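Local coordinates for enoyl-CoA hydratase (Thermus thermophilus, PDB 1WZ8), which probably catalyses the reversible addition of water to the double bond of 2-enoyl-CoA thioesters, working as a hexamer of the crotonase family, at residues P10-F14 / I24-G28; V89-R94 / L236-F240; G99-F103 / N222-R226; W156-V160 / R182-V186. All coordinates share one frame; numbering follows the deposited sequence.

Interaction 1 (P10-F14 / I24-G28)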
loop_
_atom_site.group_PDB
_atom_site.type_symbol
_atom_site.label_atom_id
_atom_site.label_comp_id
_atom_site.label_asym_id
_atom_site.label_seq_id
_atom_site.Cartn_x
_atom_site.Cartn_y
_atom_site.Cartn_z
ATOM N N PRO A 10 -19.072 33.276 -8.150
ATOM C CA PRO A 10 -18.849 34.589 -7.547
ATOM C C PRO A 10 -17.663 34.476 -6.596
ATOM O O PRO A 10 -17.576 33.530 -5.817
ATOM C CB PRO A 10 -20.169 34.864 -6.826
ATOM C CG PRO A 10 -20.637 33.496 -6.446
ATOM C CD PRO A 10 -20.350 32.697 -7.700
ATOM N N GLY A 11 -16.750 35.436 -6.669
ATOM C CA GLY A 11 -15.580 35.393 -5.816
ATOM C C GLY A 11 -14.363 34.999 -6.632
ATOM O O GLY A 11 -13.228 35.230 -6.221
ATOM N N LEU A 12 -14.604 34.394 -7.790
ATOM C CA LEU A 12 -13.520 33.982 -8.673
ATOM C C LEU A 12 -13.512 34.831 -9.937
ATOM O O LEU A 12 -14.564 35.158 -10.486
ATOM C CB LEU A 12 -13.667 32.507 -9.061
ATOM C CG LEU A 12 -13.554 31.465 -7.947
ATOM C CD1 LEU A 12 -13.716 30.072 -8.543
ATOM C CD2 LEU A 12 -12.209 31.595 -7.252
ATOM N N ALA A 13 -12.317 35.191 -10.386
ATOM C CA ALA A 13 -12.146 35.980 -11.598
ATOM C C ALA A 13 -11.271 35.147 -12.523
ATOM O O ALA A 13 -10.336 34.492 -12.066
ATOM C CB ALA A 13 -11.468 37.307 -11.278
ATOM N N PHE A 14 -11.573 35.171 -13.815
ATOM C CA PHE A 14 -10.808 34.388 -14.778
ATOM C C PHE A 14 -10.210 35.255 -15.879
ATOM O O PHE A 14 -10.860 36.170 -16.391
ATOM C CB PHE A 14 -11.698 33.313 -15.403
ATOM C CG PHE A 14 -12.364 32.414 -14.401
ATOM C CD1 PHE A 14 -13.486 32.841 -13.696
ATOM C CD2 PHE A 14 -11.874 31.132 -14.164
ATOM C CE1 PHE A 14 -14.113 32.004 -12.770
ATOM C CE2 PHE A 14 -12.495 30.285 -13.238
ATOM C CZ PHE A 14 -13.616 30.722 -12.543
ATOM N N ILE A 24 -6.751 32.153 -12.324
ATOM C CA ILE A 24 -7.916 32.229 -11.456
ATOM C C ILE A 24 -7.546 33.063 -10.236
ATOM O O ILE A 24 -6.692 32.667 -9.443
ATOM C CB ILE A 24 -8.366 30.833 -10.975
ATOM C CG1 ILE A 24 -8.682 29.937 -12.176
ATOM C CG2 ILE A 24 -9.601 30.966 -10.086
ATOM C CD1 ILE A 24 -9.197 28.556 -11.786
ATOM N N THR A 25 -8.178 34.228 -10.109
ATOM C CA THR A 25 -7.939 35.126 -8.987
ATOM C C THR A 25 -9.132 35.016 -8.048
ATOM O O THR A 25 -10.275 35.181 -8.472
ATOM C CB THR A 25 -7.813 36.603 -9.454
ATOM O OG1 THR A 25 -6.694 36.738 -10.341
ATOM C CG2 THR A 25 -7.611 37.522 -8.261
ATOM N N PHE A 26 -8.881 34.730 -6.777
ATOM C CA PHE A 26 -9.980 34.608 -5.833
ATOM C C PHE A 26 -9.972 35.747 -4.831
ATOM O O PHE A 26 -8.916 36.250 -4.439
ATOM C CB PHE A 26 -9.939 33.246 -5.129
ATOM C CG PHE A 26 -8.647 32.959 -4.421
ATOM C CD1 PHE A 26 -8.448 33.378 -3.113
ATOM C CD2 PHE A 26 -7.640 32.240 -5.058
ATOM C CE1 PHE A 26 -7.261 33.082 -2.442
ATOM C CE2 PHE A 26 -6.451 31.940 -4.400
ATOM C CZ PHE A 26 -6.261 32.358 -3.091
ATOM N N ARG A 27 -11.171 36.154 -4.433
ATOM C CA ARG A 27 -11.341 37.262 -3.506
ATOM C C ARG A 27 -12.186 36.839 -2.312
ATOM O O ARG A 27 -13.328 36.419 -2.475
ATOM C CB ARG A 27 -12.020 38.415 -4.248
ATOM C CG ARG A 27 -12.078 39.742 -3.518
ATOM C CD ARG A 27 -12.790 40.763 -4.398
ATOM N NE ARG A 27 -12.627 42.135 -3.924
ATOM C CZ ARG A 27 -13.073 42.583 -2.756
ATOM N NH1 ARG A 27 -13.715 41.767 -1.932
ATOM N NH2 ARG A 27 -12.879 43.849 -2.412
ATOM N N GLY A 28 -11.614 36.940 -1.117
ATOM C CA GLY A 28 -12.342 36.583 0.091
ATOM C C GLY A 28 -12.489 37.813 0.968
ATOM O O GLY A 28 -12.635 38.922 0.456
#
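A13 and T25 are joined by two backbone hydrogen bonds. A13 N donates to T25 O at 2.8 Å, and T25 N donates to A13 O at 2.9 Å. They form the hydrogen-bonded pair of an antiparallel ladder. R27 N adds a third bond, to G11 O, at 2.9 Å. L12 with F26 and F14 with I24 are the non-hydrogen-bonded pairs. The axes of 12-14 and 24-26 pass 4.6 Å apart. CA-H...O contacts lie between the stronger bonds; F26 CA, for example, is 3.3 Å from G11 O.

The apolar contacts are on the face that carries L12, F14, I24 and F26. L12 CD2 meets F26 CB at 3.5 Å and also touches I24 CG2. F14 and I24 lie side by side and point the same way, with F14 CD2 3.9 Å from I24 CG1. With CG between the backbone N and the carbonyl carbon (chi1 56°), the F26 ring turns away from L12 and meets F67 edge-to-face. Helix 36-49 covers this face, where L42 touches L12 and F26.

A13 CB and T25 CB approach to 4.1 Å on the other face. The charge of R27 is paired with E63. The hairpin 12-18/21-26 lies at one end of the chain's six-stranded sheet, with 12-18 outermost. Its register is set by main-chain bonds, while its apolar side chains pack it against helix 36-49.

Interaction 2 (V89-R94 / L236-F240); sequences VFWEAR and LALEF
F90 and F240 meet edge-to-face. The edge of F90 points at the face of F240, with centroids 5.6 Å apart and planes at 83°. F90 CD1 is the atom over the F240 face. One face of F90 carries L236: its CD2 is 4.0 Å from the ring centroid and 26° off the normal, a CH-pi contact. At the rim of F90, near its plane, lie A237 N, F240 CD2 and W91 CE2. F90 CD2 lies 3.6 Å above the W91 ring plane, over its centre.

F90 CG is turned away from the backbone N (chi1 175°), which carries the ring across to L236 and A237. The F240 ring also presses on the opposing backbone, with CE2 3.3 Å from F90 CA. Its CZ meets the V89 CG1 methyl at 4.0 Å. L236 divides its two methyls: CD1 meets A93 CB at 3.8 Å, and CD2 also touches F90 O at 3.5 Å. An alanine in place of F240 would probably open a gap against V89 and F90 and leave the F90 edge without its aromatic face.

L238 of a neighbouring subunit packs on F90, its A237 on A237, and its L241 on F240. The axes of 89-94 and 236-240 run 10.8 Å apart, bridged by apolar side chains without a polar bond. The setting is consistent with the role of the C-terminal helices in oligomer assembly in crotonase relatives.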
loop_
_atom_site.group_PDB
_atom_site.type_symbol
_atom_site.label_atom_id
_atom_site.label_comp_id
_atom_site.label_asym_id
_atom_site.label_seq_id
_atom_site.Cartn_x
_atom_site.Cartn_y
_atom_site.Cartn_z
ATOM N N VAL A 89 -19.068 20.691 4.036
ATOM C CA VAL A 89 -17.717 21.242 4.011
ATOM C C VAL A 89 -16.677 20.120 4.021
ATOM O O VAL A 89 -15.582 20.281 3.479
ATOM C CB VAL A 89 -17.489 22.198 5.207
ATOM C CG1 VAL A 89 -16.044 22.692 5.231
ATOM C CG2 VAL A 89 -18.429 23.383 5.091
ATOM N N PHE A 90 -17.022 18.982 4.622
ATOM C CA PHE A 90 -16.104 17.845 4.655
ATOM C C PHE A 90 -15.706 17.488 3.227
ATOM O O PHE A 90 -14.521 17.397 2.901
ATOM C CB PHE A 90 -16.768 16.632 5.310
ATOM C CG PHE A 90 -15.925 15.386 5.269
ATOM C CD1 PHE A 90 -14.919 15.175 6.206
ATOM C CD2 PHE A 90 -16.124 14.436 4.275
ATOM C CE1 PHE A 90 -14.120 14.030 6.153
ATOM C CE2 PHE A 90 -15.335 13.293 4.209
ATOM C CZ PHE A 90 -14.328 13.090 5.153
ATOM N N TRP A 91 -16.701 17.287 2.371
ATOM C CA TRP A 91 -16.425 16.943 0.987
ATOM C C TRP A 91 -15.785 18.088 0.205
ATOM O O TRP A 91 -15.017 17.851 -0.727
ATOM C CB TRP A 91 -17.703 16.443 0.316
ATOM C CG TRP A 91 -18.158 15.159 0.938
ATOM C CD1 TRP A 91 -19.244 14.972 1.752
ATOM C CD2 TRP A 91 -17.490 13.893 0.865
ATOM N NE1 TRP A 91 -19.289 13.669 2.189
ATOM C CE2 TRP A 91 -18.225 12.985 1.660
ATOM C CE3 TRP A 91 -16.339 13.439 0.205
ATOM C CZ2 TRP A 91 -17.848 11.647 1.811
ATOM C CZ3 TRP A 91 -15.963 12.106 0.357
ATOM C CH2 TRP A 91 -16.719 11.227 1.156
ATOM N N GLU A 92 -16.082 19.326 0.589
ATOM C CA GLU A 92 -15.478 20.483 -0.072
ATOM C C GLU A 92 -13.981 20.523 0.236
ATOM O O GLU A 92 -13.152 20.762 -0.652
ATOM C CB GLU A 92 -16.121 21.780 0.424
ATOM C CG GLU A 92 -17.495 22.055 -0.152
ATOM C CD GLU A 92 -18.140 23.279 0.466
ATOM O OE1 GLU A 92 -17.404 24.123 1.018
ATOM O OE2 GLU A 92 -19.380 23.403 0.387
ATOM N N ALA A 93 -13.642 20.291 1.501
ATOM C CA ALA A 93 -12.246 20.303 1.943
ATOM C C ALA A 93 -11.478 19.218 1.203
ATOM O O ALA A 93 -10.345 19.417 0.770
ATOM C CB ALA A 93 -12.174 20.058 3.448
ATOM N N ARG A 94 -12.108 18.058 1.056
ATOM C CA ARG A 94 -11.467 16.954 0.352
ATOM C C ARG A 94 -11.196 17.348 -1.097
ATOM O O ARG A 94 -10.126 17.064 -1.636
ATOM C CB ARG A 94 -12.361 15.708 0.407
ATOM C CG ARG A 94 -11.896 14.536 -0.460
ATOM C CD ARG A 94 -12.800 13.322 -0.232
ATOM N NE ARG A 94 -12.479 12.186 -1.094
ATOM C CZ ARG A 94 -12.797 12.101 -2.379
ATOM N NH1 ARG A 94 -13.453 13.089 -2.974
ATOM N NH2 ARG A 94 -12.472 11.017 -3.071
ATOM N N LEU A 236 -8.876 14.200 8.048
ATOM C CA LEU A 236 -9.932 15.192 7.828
ATOM C C LEU A 236 -11.139 14.838 8.702
ATOM O O LEU A 236 -11.738 15.708 9.342
ATOM C CB LEU A 236 -10.342 15.205 6.351
ATOM C CG LEU A 236 -11.355 16.251 5.869
ATOM C CD1 LEU A 236 -10.809 17.652 6.094
ATOM C CD2 LEU A 236 -11.651 16.023 4.388
ATOM N N ALA A 237 -11.483 13.555 8.740
ATOM C CA ALA A 237 -12.614 13.102 9.549
ATOM C C ALA A 237 -12.355 13.343 11.032
ATOM O O ALA A 237 -13.253 13.773 11.764
ATOM C CB ALA A 237 -12.887 11.610 9.292
ATOM N N LEU A 238 -11.135 13.060 11.486
ATOM C CA LEU A 238 -10.802 13.276 12.893
ATOM C C LEU A 238 -10.891 14.762 13.217
ATOM O O LEU A 238 -11.341 15.140 14.295
ATOM C CB LEU A 238 -9.394 12.755 13.216
ATOM C CG LEU A 238 -9.269 11.228 13.265
ATOM C CD1 LEU A 238 -7.812 10.837 13.441
ATOM C CD2 LEU A 238 -10.123 10.673 14.406
ATOM N N GLU A 239 -10.466 15.605 12.282
ATOM C CA GLU A 239 -10.539 17.047 12.493
ATOM C C GLU A 239 -11.991 17.469 12.667
ATOM O O GLU A 239 -12.328 18.220 13.584
ATOM C CB GLU A 239 -9.962 17.811 11.299
ATOM C CG GLU A 239 -10.023 19.322 11.487
ATOM C CD GLU A 239 -9.783 20.099 10.208
ATOM O OE1 GLU A 239 -9.058 19.602 9.325
ATOM O OE2 GLU A 239 -10.309 21.227 10.094
ATOM N N PHE A 240 -12.854 16.989 11.781
ATOM C CA PHE A 240 -14.263 17.354 11.854
ATOM C C PHE A 240 -14.951 16.781 13.091
ATOM O O PHE A 240 -15.931 17.351 13.585
ATOM C CB PHE A 240 -14.974 16.955 10.556
ATOM C CG PHE A 240 -14.726 17.916 9.415
ATOM C CD1 PHE A 240 -13.443 18.395 9.156
ATOM C CD2 PHE A 240 -15.778 18.369 8.625
ATOM C CE1 PHE A 240 -13.211 19.316 8.130
ATOM C CE2 PHE A 240 -15.559 19.291 7.594
ATOM C CZ PHE A 240 -14.271 19.765 7.347
#

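Interaction 3 (G99-F103 / N222-R226)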
loop_
_atom_site.group_PDB
_atom_site.type_symbol
_atom_site.label_atom_id
_atom_site.label_comp_id
_atom_site.label_asym_id
_atom_site.label_seq_id
_atom_site.Cartn_x
_atom_site.Cartn_y
_atom_site.Cartn_z
ATOM N N GLY A 99 -9.063 18.328 -6.087
ATOM C CA GLY A 99 -9.422 19.040 -7.297
ATOM C C GLY A 99 -8.188 19.361 -8.114
ATOM O O GLY A 99 -8.082 18.963 -9.274
ATOM N N PRO A 100 -7.231 20.094 -7.533
ATOM C CA PRO A 100 -6.003 20.447 -8.246
ATOM C C PRO A 100 -5.195 19.197 -8.619
ATOM O O PRO A 100 -4.659 19.100 -9.726
ATOM C CB PRO A 100 -5.268 21.328 -7.242
ATOM C CG PRO A 100 -6.383 21.956 -6.461
ATOM C CD PRO A 100 -7.311 20.799 -6.241
ATOM N N LEU A 101 -5.120 18.241 -7.696
ATOM C CA LEU A 101 -4.363 17.015 -7.938
ATOM C C LEU A 101 -4.891 16.209 -9.107
ATOM O O LEU A 101 -4.114 15.636 -9.871
ATOM C CB LEU A 101 -4.345 16.115 -6.697
ATOM C CG LEU A 101 -3.471 16.492 -5.500
ATOM C CD1 LEU A 101 -3.417 15.302 -4.545
ATOM C CD2 LEU A 101 -2.064 16.850 -5.958
ATOM N N ASN A 102 -6.211 16.154 -9.247
ATOM C CA ASN A 102 -6.796 15.391 -10.336
ATOM C C ASN A 102 -7.090 16.194 -11.599
ATOM O O ASN A 102 -7.557 15.637 -12.594
ATOM C CB ASN A 102 -8.047 14.653 -9.850
ATOM C CG ASN A 102 -7.709 13.511 -8.902
ATOM O OD1 ASN A 102 -6.782 12.743 -9.152
ATOM N ND2 ASN A 102 -8.459 13.396 -7.813
ATOM N N PHE A 103 -6.822 17.497 -11.567
ATOM C CA PHE A 103 -7.028 18.318 -12.751
ATOM C C PHE A 103 -5.918 17.879 -13.704
ATOM O O PHE A 103 -4.783 17.695 -13.282
ATOM C CB PHE A 103 -6.879 19.800 -12.419
ATOM C CG PHE A 103 -7.240 20.703 -13.557
ATOM C CD1 PHE A 103 -8.543 20.730 -14.046
ATOM C CD2 PHE A 103 -6.275 21.490 -14.172
ATOM C CE1 PHE A 103 -8.880 21.527 -15.137
ATOM C CE2 PHE A 103 -6.602 22.294 -15.266
ATOM C CZ PHE A 103 -7.905 22.311 -15.750
ATOM N N ASN A 222 1.224 11.987 -9.183
ATOM C CA ASN A 222 0.183 12.154 -8.176
ATOM C C ASN A 222 -0.348 10.860 -7.573
ATOM O O ASN A 222 -1.020 10.885 -6.546
ATOM C CB ASN A 222 -0.954 13.028 -8.717
ATOM C CG ASN A 222 -0.618 14.505 -8.648
ATOM O OD1 ASN A 222 0.365 14.894 -8.018
ATOM N ND2 ASN A 222 -1.436 15.337 -9.280
ATOM N N HIS A 223 -0.042 9.724 -8.195
ATOM C CA HIS A 223 -0.471 8.452 -7.631
ATOM C C HIS A 223 0.255 8.239 -6.300
ATOM O O HIS A 223 -0.160 7.409 -5.486
ATOM C CB HIS A 223 -0.171 7.286 -8.581
ATOM C CG HIS A 223 -1.287 6.980 -9.532
ATOM N ND1 HIS A 223 -2.589 6.795 -9.116
ATOM C CD2 HIS A 223 -1.291 6.798 -10.874
ATOM C CE1 HIS A 223 -3.346 6.509 -10.161
ATOM N NE2 HIS A 223 -2.584 6.504 -11.239
ATOM N N TRP A 224 1.349 8.966 -6.080
ATOM C CA TRP A 224 2.052 8.834 -4.811
ATOM C C TRP A 224 1.142 9.379 -3.720
ATOM O O TRP A 224 1.044 8.808 -2.638
ATOM C CB TRP A 224 3.374 9.603 -4.810
ATOM C CG TRP A 224 4.496 8.853 -5.456
ATOM C CD1 TRP A 224 4.740 8.731 -6.795
ATOM C CD2 TRP A 224 5.508 8.088 -4.793
ATOM N NE1 TRP A 224 5.841 7.941 -7.005
ATOM C CE2 TRP A 224 6.333 7.530 -5.795
ATOM C CE3 TRP A 224 5.800 7.818 -3.448
ATOM C CZ2 TRP A 224 7.432 6.718 -5.496
ATOM C CZ3 TRP A 224 6.898 7.008 -3.149
ATOM C CH2 TRP A 224 7.699 6.469 -4.172
ATOM N N TYR A 225 0.469 10.487 -4.009
ATOM C CA TYR A 225 -0.446 11.069 -3.040
ATOM C C TYR A 225 -1.718 10.224 -2.937
ATOM O O TYR A 225 -2.212 9.972 -1.845
ATOM C CB TYR A 225 -0.837 12.492 -3.444
ATOM C CG TYR A 225 0.243 13.535 -3.268
ATOM C CD1 TYR A 225 0.960 13.631 -2.076
ATOM C CD2 TYR A 225 0.502 14.473 -4.273
ATOM C CE1 TYR A 225 1.904 14.638 -1.883
ATOM C CE2 TYR A 225 1.441 15.482 -4.090
ATOM C CZ TYR A 225 2.135 15.560 -2.894
ATOM O OH TYR A 225 3.034 16.578 -2.694
ATOM N N ARG A 226 -2.234 9.786 -4.079
ATOM C CA ARG A 226 -3.458 9.000 -4.098
ATOM C C ARG A 226 -3.361 7.731 -3.260
ATOM O O ARG A 226 -4.352 7.299 -2.676
ATOM C CB ARG A 226 -3.853 8.649 -5.535
ATOM C CG ARG A 226 -4.128 9.866 -6.415
ATOM C CD ARG A 226 -4.800 9.469 -7.730
ATOM N NE ARG A 226 -4.940 10.608 -8.636
ATOM C CZ ARG A 226 -4.096 10.886 -9.624
ATOM N NH1 ARG A 226 -3.049 10.101 -9.847
ATOM N NH2 ARG A 226 -4.291 11.957 -10.383
#
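R226 grips N102 side-on, with two nitrogens on one oxygen. R226 NE and R226 NH2 each donate to N102 OD1, both at 2.9 Å. The oxygen lies in the guanidinium plane, and the amide and guanidinium planes are nearly coplanar. R226 gets there with CG opposite its carbonyl carbon (chi1 -61°) and a chain extended from CG to NE. N222 CB packs over one face of the guanidinium. R226 NH1 sits 3.4 Å above the H223 ring plane, over its centre, and is held by a bond to H219 O. A methionine in place of R226 would probably leave N102 OD1 without both donors and set that amide free to turn.

The contact ties the C-terminal part of helix 83-102 to the last turns of helix 211-226, and so links the core of the crotonase fold to its C-terminal helices.

N222 makes the third bond: its ND2 donates to L101 O at 2.8 Å. The donor uses a lone pair of the carbonyl, but the oxygen lies 22° out of the N222 amide plane, and the N-H...O angle is only 130°. N222 OD1 takes a bond from K166 of a neighbouring subunit. The amide is therefore held at both ends.

L101 CG also stands opposite its carbonyl carbon. Both methyls rest on Y225, and CD2 also reaches the N222 amide. CD1 touches Y225 CB at 4.0 Å. CD2 meets Y225 CD2 at 3.9 Å and lies 3.7 Å from N222 ND2. L154 and the K166 of the neighbouring subunit also pack on L101.

Interaction 4 (W156-V160 / R182-V186)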
loop_
_atom_site.group_PDB
_atom_site.type_symbol
_atom_site.label_atom_id
_atom_site.label_comp_id
_atom_site.label_asym_id
_atom_site.label_seq_id
_atom_site.Cartn_x
_atom_site.Cartn_y
_atom_site.Cartn_z
ATOM N N TRP A 156 2.325 16.969 3.433
ATOM C CA TRP A 156 3.599 17.195 4.125
ATOM C C TRP A 156 4.660 16.093 4.210
ATOM O O TRP A 156 5.838 16.356 3.962
ATOM C CB TRP A 156 3.349 17.744 5.536
ATOM C CG TRP A 156 2.915 19.183 5.548
ATOM C CD1 TRP A 156 1.814 19.714 4.936
ATOM C CD2 TRP A 156 3.562 20.269 6.225
ATOM N NE1 TRP A 156 1.737 21.064 5.192
ATOM C CE2 TRP A 156 2.795 21.430 5.980
ATOM C CE3 TRP A 156 4.714 20.374 7.014
ATOM C CZ2 TRP A 156 3.145 22.683 6.498
ATOM C CZ3 TRP A 156 5.062 21.623 7.528
ATOM C CH2 TRP A 156 4.277 22.759 7.265
ATOM N N PRO A 157 4.277 14.856 4.559
ATOM C CA PRO A 157 5.322 13.828 4.637
ATOM C C PRO A 157 6.167 13.676 3.378
ATOM O O PRO A 157 7.390 13.516 3.463
ATOM C CB PRO A 157 4.535 12.561 4.964
ATOM C CG PRO A 157 3.394 13.094 5.793
ATOM C CD PRO A 157 2.977 14.316 4.994
ATOM N N LEU A 158 5.520 13.711 2.215
ATOM C CA LEU A 158 6.232 13.560 0.948
ATOM C C LEU A 158 6.853 14.856 0.447
ATOM O O LEU A 158 7.459 14.886 -0.622
ATOM C CB LEU A 158 5.311 12.988 -0.131
ATOM C CG LEU A 158 4.987 11.496 -0.045
ATOM C CD1 LEU A 158 4.096 11.100 -1.218
ATOM C CD2 LEU A 158 6.279 10.683 -0.059
ATOM N N LEU A 159 6.703 15.926 1.221
ATOM C CA LEU A 159 7.281 17.207 0.840
ATOM C C LEU A 159 8.512 17.529 1.680
ATOM O O LEU A 159 9.581 17.827 1.137
ATOM C CB LEU A 159 6.255 18.340 0.998
ATOM C CG LEU A 159 5.110 18.415 -0.018
ATOM C CD1 LEU A 159 4.187 19.562 0.352
ATOM C CD2 LEU A 159 5.661 18.626 -1.424
ATOM N N VAL A 160 8.368 17.450 2.999
ATOM C CA VAL A 160 9.466 17.775 3.902
ATOM C C VAL A 160 9.934 16.667 4.838
ATOM O O VAL A 160 10.875 16.865 5.607
ATOM C CB VAL A 160 9.115 19.004 4.776
ATOM C CG1 VAL A 160 8.840 20.207 3.889
ATOM C CG2 VAL A 160 7.910 18.697 5.656
ATOM N N ARG A 182 13.770 25.736 1.462
ATOM C CA ARG A 182 14.942 25.008 1.942
ATOM C C ARG A 182 14.548 23.613 2.426
ATOM O O ARG A 182 15.300 22.651 2.250
ATOM C CB ARG A 182 15.603 25.798 3.076
ATOM C CG ARG A 182 16.995 25.332 3.469
ATOM C CD ARG A 182 17.671 26.432 4.273
ATOM N NE ARG A 182 17.562 27.708 3.571
ATOM C CZ ARG A 182 17.925 28.885 4.073
ATOM N NH1 ARG A 182 18.432 28.965 5.297
ATOM N NH2 ARG A 182 17.779 29.986 3.345
ATOM N N LEU A 183 13.367 23.508 3.031
ATOM C CA LEU A 183 12.869 22.227 3.529
ATOM C C LEU A 183 12.308 21.357 2.409
ATOM O O LEU A 183 12.212 20.139 2.557
ATOM C CB LEU A 183 11.767 22.440 4.575
ATOM C CG LEU A 183 12.105 23.113 5.907
ATOM C CD1 LEU A 183 10.850 23.167 6.778
ATOM C CD2 LEU A 183 13.209 22.328 6.618
ATOM N N GLY A 184 11.923 21.984 1.303
ATOM C CA GLY A 184 11.361 21.236 0.185
ATOM C C GLY A 184 9.841 21.271 0.145
ATOM O O GLY A 184 9.212 20.533 -0.614
ATOM N N LEU A 185 9.240 22.138 0.955
ATOM C CA LEU A 185 7.782 22.253 0.990
ATOM C C LEU A 185 7.265 22.888 -0.299
ATOM O O LEU A 185 6.191 22.534 -0.789
ATOM C CB LEU A 185 7.336 23.105 2.177
ATOM C CG LEU A 185 5.822 23.145 2.415
ATOM C CD1 LEU A 185 5.371 21.822 3.023
ATOM C CD2 LEU A 185 5.473 24.296 3.351
ATOM N N VAL A 186 8.030 23.839 -0.834
ATOM C CA VAL A 186 7.668 24.524 -2.069
ATOM C C VAL A 186 8.872 24.560 -3.002
ATOM O O VAL A 186 10.012 24.414 -2.554
ATOM C CB VAL A 186 7.199 25.969 -1.801
ATOM C CG1 VAL A 186 5.953 25.947 -0.925
ATOM C CG2 VAL A 186 8.314 26.771 -1.132
HETATM O O HOH W 1 12.736 18.864 4.976
#
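L185 packs on W156, L159 and V160 just beyond a Schellman motif. The motif ends helix 177-183, with G184 as its C-prime residue: L185 N bonds to A180 O, and G184 N to E181 O. The positive phi of G184 (99°) suits glycine. A side chain there would also crowd L159 O.

L185 can be followed outward. Its CB meets V160 CG1 at 3.7 Å. CG lies anti to the backbone N (chi1 -173°), and this aims the branch at the helix 157-160. CD1 then does most of the touching. It is 3.7 Å from L159 CD1 and also touches V160 CG1. It also stands over the middle of W156, 4.0 Å from the centroid of the six-membered ring and 14° off its normal, a CH-pi contact. L124 of helix 118-125 covers L185 further.

V160 CG1 is a second centre. Besides L185 it touches L183 CB at 3.7 Å and lies 3.5 Å from L185 N. The indole of W156 is kept in place by more than L185. Its NE1 bonds to H151 NE2, and A165, H168 and L169 of helix 162-171 pack on it. W156 O takes bonds from both L159 N and V160 N, which holds the short helix turn together.

The two backbones face each other with little polar help. L159 O and G184 O come within 3.2 Å, but both are acceptors and make no bond. One water bridges the two segments instead, 2.8 Å from V160 O and equally far from L183 O, though not necessarily bonded to both at once.

Interactions 2 and 3 share helix 83-102, and their centres lie 17 Å apart. Their other halves sit on helices 211-226 and 229-241, which follow each other in the chain. Interactions 3 and 4 touch: Y225 OH is 3.6 Å from L159 CD2, and both contacts border the same neighbouring subunit of the hexamer. Interaction 1 stands apart at one end of the main sheet, about 28 Å from interaction 4 between centres and on the opposite side of the chain's centre. MPD molecules, probably from the crystallisation liquor, lie about 4 Å from the V89 side chain and about 5 Å from that of V160. They may mark pockets near interactions 2 and 4.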